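Local coordinates for toxin protein (Yersinia entomophaga, PDB 6AQK) that is probably an ADP-ribosyltransferase toxin, expected to transfer ADP-ribose from NAD+ onto a target molecule in the intoxicated cell, at residues Y29-L40 and N53-G62. Numbering follows the deposited sequence.
Sequences YYSSFTIALQKL and NFISKWAEIG
Phe33 presents one ring face to Phe54, whose CZ stands 3.6 Å above that plane over its centre; the planes meet at 61°, an edge-to-face pair. Phe33 in turn directs an edge at Trp58: the planes lie 84° apart, and CD2 of Phe33 sits over one indole face, 3.7 Å above it and offset toward the rim. CB of Phe33 reaches the same indole as a CH-pi contact, 4.1 Å from the centroid of the five-membered ring. The edge of Trp58 has polar company. Its NE1 donates to Tyr29 O at 3.1 Å, a bond that lies in the carbonyl plane on a lone pair, although the N-H...O angle of 142° shows it bent. A weak bond from NE1 to Ser32 OG is short, 2.9 Å, but more strongly bent. Tyr29 O also accepts the helical bond from Phe33 N, while Ser32 OG also hydrogen-bonds Pro28 O.

Ala36 is a small knob among Phe54, Lys57, Trp58 and Ile61, its CB 3.6 Å from CE1 of Phe54. Beyond it, Leu37 CD2 touches the same CE1, and Leu40 CD1 packs 3.7 Å from CA of Phe54. On the other flank Ile61 meets Ser32 and Ile35 with its CG2 and CD1 methyls.

The two segments cross steeply, their axes 8.6 Å apart at closest approach, so that the consecutive helices 27-39 and 51-63 pack across each other; Val80 and Leu84 touch Phe33, and Phe77 touches Phe54 and Trp58, extending the aromatic cluster onto helix 74-90. Chemically, the contact is an apolar core with one polar fastening: the indole N-H is satisfied by helix 27-39 itself, which probably helps set how the indole is turned against Phe33.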
loop_
_atom_site.group_PDB
_atom_site.type_symbol
_atom_site.label_atom_id
_atom_site.label_comp_id
_atom_site.label_asym_id
_atom_site.label_seq_id
_atom_site.Cartn_x
_atom_site.Cartn_y
_atom_site.Cartn_z
ATOM N N TYR A 29 0.602 9.749 -11.142
ATOM C CA TYR A 29 -0.780 10.152 -11.444
ATOM C C TYR A 29 -1.780 9.258 -10.646
ATOM O O TYR A 29 -2.736 9.732 -10.074
ATOM C CB TYR A 29 -1.074 10.022 -12.922
ATOM C CG TYR A 29 -0.401 11.121 -13.728
ATOM C CD1 TYR A 29 -1.006 12.327 -13.893
ATOM C CD2 TYR A 29 0.898 10.950 -14.260
ATOM C CE1 TYR A 29 -0.388 13.341 -14.629
ATOM C CE2 TYR A 29 1.528 11.971 -14.990
ATOM C CZ TYR A 29 0.866 13.140 -15.165
ATOM O OH TYR A 29 1.443 14.170 -15.822
ATOM N N TYR A 30 -1.535 7.977 -10.631
ATOM C CA TYR A 30 -2.442 6.991 -9.935
ATOM C C TYR A 30 -2.360 7.128 -8.430
ATOM O O TYR A 30 -3.403 7.123 -7.703
ATOM C CB TYR A 30 -2.107 5.521 -10.384
ATOM C CG TYR A 30 -2.651 5.306 -11.767
ATOM C CD1 TYR A 30 -1.929 5.736 -12.880
ATOM C CD2 TYR A 30 -3.926 4.776 -11.964
ATOM C CE1 TYR A 30 -2.456 5.650 -14.157
ATOM C CE2 TYR A 30 -4.468 4.690 -13.242
ATOM C CZ TYR A 30 -3.719 5.141 -14.331
ATOM O OH TYR A 30 -4.178 5.066 -15.581
ATOM N N SER A 31 -1.121 7.229 -7.948
ATOM C CA SER A 31 -0.885 7.405 -6.534
ATOM C C SER A 31 -1.536 8.713 -6.015
ATOM O O SER A 31 -2.252 8.713 -5.025
ATOM C CB SER A 31 0.608 7.424 -6.233
ATOM O OG SER A 31 0.751 7.451 -4.824
ATOM N N SER A 32 -1.308 9.816 -6.719
ATOM C CA SER A 32 -1.864 11.072 -6.326
ATOM C C SER A 32 -3.410 11.134 -6.407
ATOM O O SER A 32 -4.075 11.811 -5.565
ATOM C CB SER A 32 -1.148 12.208 -7.095
ATOM O OG SER A 32 -1.455 12.185 -8.472
ATOM N N PHE A 33 -3.992 10.417 -7.369
ATOM C CA PHE A 33 -5.421 10.298 -7.498
ATOM C C PHE A 33 -5.993 9.565 -6.214
ATOM O O PHE A 33 -6.993 10.033 -5.622
ATOM C CB PHE A 33 -5.765 9.481 -8.713
ATOM C CG PHE A 33 -7.240 9.422 -9.078
ATOM C CD1 PHE A 33 -8.127 8.481 -8.486
ATOM C CD2 PHE A 33 -7.728 10.192 -10.108
ATOM C CE1 PHE A 33 -9.469 8.436 -8.846
ATOM C CE2 PHE A 33 -9.051 10.121 -10.485
ATOM C CZ PHE A 33 -9.931 9.244 -9.846
ATOM N N THR A 34 -5.367 8.484 -5.782
ATOM C CA THR A 34 -5.930 7.737 -4.678
ATOM C C THR A 34 -5.679 8.495 -3.376
ATOM O O THR A 34 -6.511 8.401 -2.443
ATOM C CB THR A 34 -5.501 6.254 -4.628
ATOM O OG1 THR A 34 -4.073 6.106 -4.473
ATOM C CG2 THR A 34 -5.976 5.504 -5.875
ATOM N N ILE A 35 -4.582 9.233 -3.314
ATOM C CA ILE A 35 -4.380 10.145 -2.198
ATOM C C ILE A 35 -5.493 11.177 -2.168
ATOM O O ILE A 35 -6.067 11.449 -1.081
ATOM C CB ILE A 35 -3.009 10.743 -2.207
ATOM C CG1 ILE A 35 -1.982 9.618 -1.873
ATOM C CG2 ILE A 35 -2.907 11.888 -1.218
ATOM C CD1 ILE A 35 -0.569 10.054 -2.066
ATOM N N ALA A 36 -5.812 11.753 -3.314
ATOM C CA ALA A 36 -6.946 12.727 -3.331
ATOM C C ALA A 36 -8.224 12.150 -2.851
ATOM O O ALA A 36 -8.940 12.832 -2.097
ATOM C CB ALA A 36 -7.132 13.341 -4.658
ATOM N N LEU A 37 -8.527 10.900 -3.214
ATOM C CA LEU A 37 -9.747 10.211 -2.722
ATOM C C LEU A 37 -9.742 10.137 -1.190
ATOM O O LEU A 37 -10.794 10.299 -0.599
ATOM C CB LEU A 37 -9.830 8.803 -3.247
ATOM C CG LEU A 37 -9.999 8.498 -4.751
ATOM C CD1 LEU A 37 -9.877 6.983 -4.970
ATOM C CD2 LEU A 37 -11.331 8.995 -5.215
ATOM N N GLN A 38 -8.577 9.856 -0.588
ATOM C CA GLN A 38 -8.470 9.807 0.880
ATOM C C GLN A 38 -8.735 11.166 1.484
ATOM O O GLN A 38 -9.525 11.291 2.443
ATOM C CB GLN A 38 -7.089 9.375 1.394
ATOM C CG GLN A 38 -6.612 8.012 0.957
ATOM C CD GLN A 38 -5.213 7.713 1.485
ATOM O OE1 GLN A 38 -4.280 7.485 0.722
ATOM N NE2 GLN A 38 -5.066 7.725 2.811
ATOM N N LYS A 39 -8.077 12.177 0.934
ATOM C CA LYS A 39 -8.092 13.539 1.506
ATOM C C LYS A 39 -9.486 14.129 1.415
ATOM O O LYS A 39 -9.863 14.962 2.237
ATOM C CB LYS A 39 -7.082 14.514 0.842
ATOM C CG LYS A 39 -5.568 14.316 1.067
ATOM C CD LYS A 39 -5.235 13.554 2.318
ATOM C CE LYS A 39 -3.737 13.296 2.463
ATOM N NZ LYS A 39 -2.925 14.548 2.573
ATOM N N LEU A 40 -10.267 13.713 0.434
ATOM C CA LEU A 40 -11.563 14.284 0.273
ATOM C C LEU A 40 -12.639 13.350 0.789
ATOM O O LEU A 40 -13.756 13.576 0.477
ATOM C CB LEU A 40 -11.822 14.653 -1.196
ATOM C CG LEU A 40 -10.919 15.816 -1.696
ATOM C CD1 LEU A 40 -11.074 16.045 -3.213
ATOM C CD2 LEU A 40 -11.236 17.108 -0.940
ATOM N N ASN A 53 -13.454 20.252 -7.675
ATOM C CA ASN A 53 -12.711 20.255 -6.451
ATOM C C ASN A 53 -11.730 19.059 -6.409
ATOM O O ASN A 53 -10.642 19.205 -5.873
ATOM C CB ASN A 53 -13.602 20.228 -5.185
ATOM C CG ASN A 53 -12.802 20.590 -3.966
ATOM O OD1 ASN A 53 -12.024 21.542 -4.024
ATOM N ND2 ASN A 53 -12.887 19.772 -2.882
ATOM N N PHE A 54 -12.172 17.897 -6.889
ATOM C CA PHE A 54 -11.299 16.727 -6.884
ATOM C C PHE A 54 -10.041 17.016 -7.708
ATOM O O PHE A 54 -8.870 16.821 -7.276
ATOM C CB PHE A 54 -12.041 15.492 -7.385
ATOM C CG PHE A 54 -11.185 14.264 -7.358
ATOM C CD1 PHE A 54 -11.082 13.511 -6.200
ATOM C CD2 PHE A 54 -10.390 13.943 -8.441
ATOM C CE1 PHE A 54 -10.235 12.418 -6.169
ATOM C CE2 PHE A 54 -9.500 12.864 -8.389
ATOM C CZ PHE A 54 -9.453 12.114 -7.271
ATOM N N ILE A 55 -10.266 17.502 -8.915
ATOM C CA ILE A 55 -9.171 17.765 -9.825
ATOM C C ILE A 55 -8.191 18.724 -9.229
ATOM O O ILE A 55 -6.965 18.502 -9.293
ATOM C CB ILE A 55 -9.697 18.192 -11.218
ATOM C CG1 ILE A 55 -10.307 16.971 -11.910
ATOM C CG2 ILE A 55 -8.571 18.738 -12.078
ATOM C CD1 ILE A 55 -11.313 17.276 -13.021
ATOM N N SER A 56 -8.711 19.774 -8.594
ATOM C CA SER A 56 -7.873 20.770 -7.967
ATOM C C SER A 56 -6.914 20.212 -6.862
ATOM O O SER A 56 -5.679 20.438 -6.845
ATOM C CB SER A 56 -8.765 21.888 -7.434
ATOM O OG SER A 56 -7.931 22.816 -6.781
ATOM N N LYS A 57 -7.490 19.394 -5.995
ATOM C CA LYS A 57 -6.731 18.710 -4.971
ATOM C C LYS A 57 -5.735 17.729 -5.578
ATOM O O LYS A 57 -4.579 17.671 -5.180
ATOM C CB LYS A 57 -7.715 17.917 -4.074
ATOM C CG LYS A 57 -7.074 17.260 -2.846
ATOM C CD LYS A 57 -6.255 18.274 -2.039
ATOM C CE LYS A 57 -6.573 18.186 -0.567
ATOM N NZ LYS A 57 -6.000 19.378 0.105
ATOM N N TRP A 58 -6.215 16.939 -6.541
ATOM C CA TRP A 58 -5.362 15.967 -7.218
ATOM C C TRP A 58 -4.130 16.671 -7.821
ATOM O O TRP A 58 -2.975 16.221 -7.632
ATOM C CB TRP A 58 -6.198 15.241 -8.280
ATOM C CG TRP A 58 -5.475 14.186 -9.038
ATOM C CD1 TRP A 58 -4.367 13.453 -8.645
ATOM C CD2 TRP A 58 -5.827 13.737 -10.326
ATOM N NE1 TRP A 58 -4.026 12.558 -9.656
ATOM C CE2 TRP A 58 -4.923 12.723 -10.690
ATOM C CE3 TRP A 58 -6.840 14.102 -11.222
ATOM C CZ2 TRP A 58 -4.970 12.108 -11.965
ATOM C CZ3 TRP A 58 -6.890 13.512 -12.430
ATOM C CH2 TRP A 58 -5.959 12.506 -12.807
ATOM N N ALA A 59 -4.359 17.809 -8.481
ATOM C CA ALA A 59 -3.235 18.547 -9.126
ATOM C C ALA A 59 -2.210 18.994 -8.084
ATOM O O ALA A 59 -0.983 18.872 -8.264
ATOM C CB ALA A 59 -3.773 19.730 -9.950
ATOM N N GLU A 60 -2.718 19.470 -6.965
ATOM C CA GLU A 60 -1.869 19.927 -5.868
ATOM C C GLU A 60 -0.982 18.809 -5.395
ATOM O O GLU A 60 0.241 18.991 -5.316
ATOM C CB GLU A 60 -2.767 20.451 -4.764
ATOM C CG GLU A 60 -2.158 20.909 -3.446
ATOM C CD GLU A 60 -3.287 21.270 -2.464
ATOM O OE1 GLU A 60 -4.298 21.888 -2.889
ATOM O OE2 GLU A 60 -3.214 20.860 -1.300
ATOM N N ILE A 61 -1.575 17.629 -5.159
ATOM C CA ILE A 61 -0.773 16.490 -4.677
ATOM C C ILE A 61 0.253 16.022 -5.747
ATOM O O ILE A 61 1.445 15.752 -5.472
ATOM C CB ILE A 61 -1.680 15.354 -4.295
ATOM C CG1 ILE A 61 -2.606 15.771 -3.161
ATOM C CG2 ILE A 61 -0.909 14.078 -3.908
ATOM C CD1 ILE A 61 -3.890 14.982 -3.223
ATOM N N GLY A 62 -0.200 15.989 -6.999
ATOM C CA GLY A 62 0.611 15.441 -8.086
ATOM C C GLY A 62 1.826 16.302 -8.408
ATOM O O GLY A 62 2.896 15.784 -8.717
#